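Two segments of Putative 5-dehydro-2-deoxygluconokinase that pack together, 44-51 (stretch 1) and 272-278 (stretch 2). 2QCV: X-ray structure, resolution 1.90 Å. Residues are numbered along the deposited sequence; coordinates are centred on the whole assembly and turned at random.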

# COMPACT_ATOMS: atom_id res chain seq x y z
N GLY A 44 -19.46 9.55 -16.89
CA GLY A 44 -20.34 8.94 -15.86
C GLY A 44 -19.95 9.35 -14.47
O GLY A 44 -19.17 10.29 -14.29
N GLY A 45 -20.51 8.66 -13.48
CA GLY A 45 -20.31 9.03 -12.09
C GLY A 45 -21.57 9.72 -11.67
O GLY A 45 -22.06 10.62 -12.36
N SER A 46 -22.12 9.31 -10.52
CA SER A 46 -23.41 9.87 -10.06
C SER A 46 -23.50 11.41 -9.99
O SER A 46 -24.39 11.97 -10.63
CB SER A 46 -23.83 9.23 -8.74
OG SER A 46 -24.92 9.93 -8.21
N PRO A 47 -22.60 12.10 -9.25
CA PRO A 47 -22.75 13.56 -9.26
C PRO A 47 -22.51 14.25 -10.60
O PRO A 47 -23.16 15.24 -10.89
CB PRO A 47 -21.76 14.04 -8.20
CG PRO A 47 -20.84 12.92 -7.97
CD PRO A 47 -21.52 11.65 -8.36
N ALA A 48 -21.60 13.73 -11.42
CA ALA A 48 -21.43 14.19 -12.79
C ALA A 48 -22.70 14.06 -13.62
O ALA A 48 -23.14 15.00 -14.31
CB ALA A 48 -20.21 13.44 -13.47
N ASN A 49 -23.31 12.88 -13.57
CA ASN A 49 -24.57 12.65 -14.27
C ASN A 49 -25.65 13.60 -13.81
O ASN A 49 -26.47 14.07 -14.61
CB ASN A 49 -25.08 11.22 -14.01
CG ASN A 49 -24.30 10.19 -14.71
OD1 ASN A 49 -23.58 10.46 -15.70
ND2 ASN A 49 -24.41 8.94 -14.21
N ILE A 50 -25.69 13.87 -12.51
CA ILE A 50 -26.73 14.73 -11.96
C ILE A 50 -26.52 16.16 -12.50
O ILE A 50 -27.48 16.80 -12.93
CB ILE A 50 -26.77 14.71 -10.41
CG1 ILE A 50 -27.25 13.34 -9.93
CG2 ILE A 50 -27.73 15.82 -9.84
CD1 ILE A 50 -27.14 13.13 -8.40
N VAL A 51 -25.29 16.66 -12.51
CA VAL A 51 -25.07 18.02 -13.04
C VAL A 51 -25.24 18.12 -14.56
O VAL A 51 -25.74 19.12 -15.03
CB VAL A 51 -23.77 18.72 -12.60
CG1 VAL A 51 -23.77 18.90 -11.04
CG2 VAL A 51 -22.50 18.05 -13.14
N GLY A 272 -31.27 6.73 -11.24
CA GLY A 272 -31.27 7.51 -9.99
C GLY A 272 -30.74 8.92 -10.14
O GLY A 272 -31.15 9.83 -9.43
N ASP A 273 -29.80 9.09 -11.07
CA ASP A 273 -29.22 10.42 -11.29
C ASP A 273 -30.16 11.31 -12.08
O ASP A 273 -30.22 12.53 -11.84
CB ASP A 273 -27.89 10.25 -12.00
CG ASP A 273 -26.90 9.46 -11.19
OD1 ASP A 273 -26.88 9.57 -9.92
OD2 ASP A 273 -26.07 8.78 -11.82
N SER A 274 -30.89 10.70 -13.01
CA SER A 274 -31.99 11.35 -13.73
C SER A 274 -33.11 11.74 -12.77
O SER A 274 -33.65 12.87 -12.84
CB SER A 274 -32.53 10.46 -14.85
OG SER A 274 -31.83 10.71 -16.05
N TYR A 275 -33.44 10.84 -11.84
CA TYR A 275 -34.43 11.13 -10.82
C TYR A 275 -34.04 12.37 -10.00
O TYR A 275 -34.84 13.29 -9.85
CB TYR A 275 -34.67 9.89 -9.95
CG TYR A 275 -35.79 10.06 -8.95
CD1 TYR A 275 -35.63 10.88 -7.83
CD2 TYR A 275 -37.02 9.41 -9.12
CE1 TYR A 275 -36.67 11.05 -6.91
CE2 TYR A 275 -38.04 9.56 -8.19
CZ TYR A 275 -37.87 10.37 -7.10
OH TYR A 275 -38.88 10.52 -6.19
N ALA A 276 -32.80 12.43 -9.53
CA ALA A 276 -32.35 13.50 -8.65
C ALA A 276 -32.32 14.82 -9.40
O ALA A 276 -32.76 15.83 -8.86
CB ALA A 276 -30.96 13.20 -8.07
N SER A 277 -31.78 14.82 -10.61
CA SER A 277 -31.67 16.08 -11.38
C SER A 277 -33.06 16.66 -11.67
O SER A 277 -33.30 17.84 -11.45
CB SER A 277 -30.85 15.88 -12.66
OG SER A 277 -31.26 14.80 -13.43
N ALA A 278 -33.99 15.82 -12.12
CA ALA A 278 -35.35 16.30 -12.47
C ALA A 278 -36.16 16.65 -11.21
O ALA A 278 -36.94 17.61 -11.23
CB ALA A 278 -36.09 15.27 -13.35

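This is a small helix-to-helix contact in which one carboxylate, that of D273, is held by two hydrogen bonds from the first turn of the partner helix, while I50 supplies the apolar packing beside it. The two stretches bury 274 Å² between them, counting both sides, and no two touching residues are closer than 223 positions in sequence, so the contact is a tertiary one made by the fold.

The backbone arrangement follows from the helix axes. Helix 46-51 and helix 272-278 approach to 8.3 Å, and their N-to-C directions differ by 46°, with a signed crossing angle of -46°. They therefore run in broadly the same sense but splay apart. The tightest backbone register is between I50 and D273, whose CA atoms lie 5.0 Å apart.

Helix 46-51 starts just after G45, which occupies the N-cap position. Its phi/psi of 103/131 would jam a CB against the carbonyl oxygen of G44, a constraint that by itself calls for glycine. Regular helical bonding then begins at once, with N49 N donating to G45 O at 2.9 Å and I50 N to S46 O at 3.0 Å. S46 and N49 are three residues apart, about one helical turn, and so lie near each other on the helix surface, where both reach one acceptor group.

D273 is that group. Its CA-to-CB bond points toward stretch 1, and with 96 Å² covered it is the residue most buried by the contact. With chi1 at -62° (m), its two carboxylate oxygens are divided between two donors: S46 OG donates to D273 OD1 at 2.6 Å, and N49 ND2 donates to D273 OD2 at 2.9 Å. The second bond is nearly linear, with an N-H...acceptor angle of 170°, as expected when an amide proton is aimed directly at a carboxylate oxygen. The short first distance fits a hydroxyl donor facing a charged acceptor. S46 reaches D273 with chi1 at 170° (t) although its CA-to-CB bond points sideways, whereas the CA-to-CB bond of N49 points toward the partner and its chi1 is -73° (m). S46 OG and D273 OD1 also have hydrogen-bonding partners elsewhere in the structure.

Next to this polar pair of bonds, I50 packs against the backbone and small side chains of helix 272-278. It loses 76 Å² to the contact, the most of any residue in stretch 1. In its m, t conformation (chi1 -68°, chi2 172°), CG1 lies 3.6 Å from D273 O and 3.8 Å from D273 CB, and CD1 extends to A276 CB at 3.8 Å, an apolar van der Waals contact. A276, one helical turn beyond D273, offers only a methyl group here. S277 completes the surface: its CB sits 3.5 Å from I50 O and 4.2 Å from I50 CG2. These are van der Waals distances, and they place I50 against both the A276 methyl and the S277 CB.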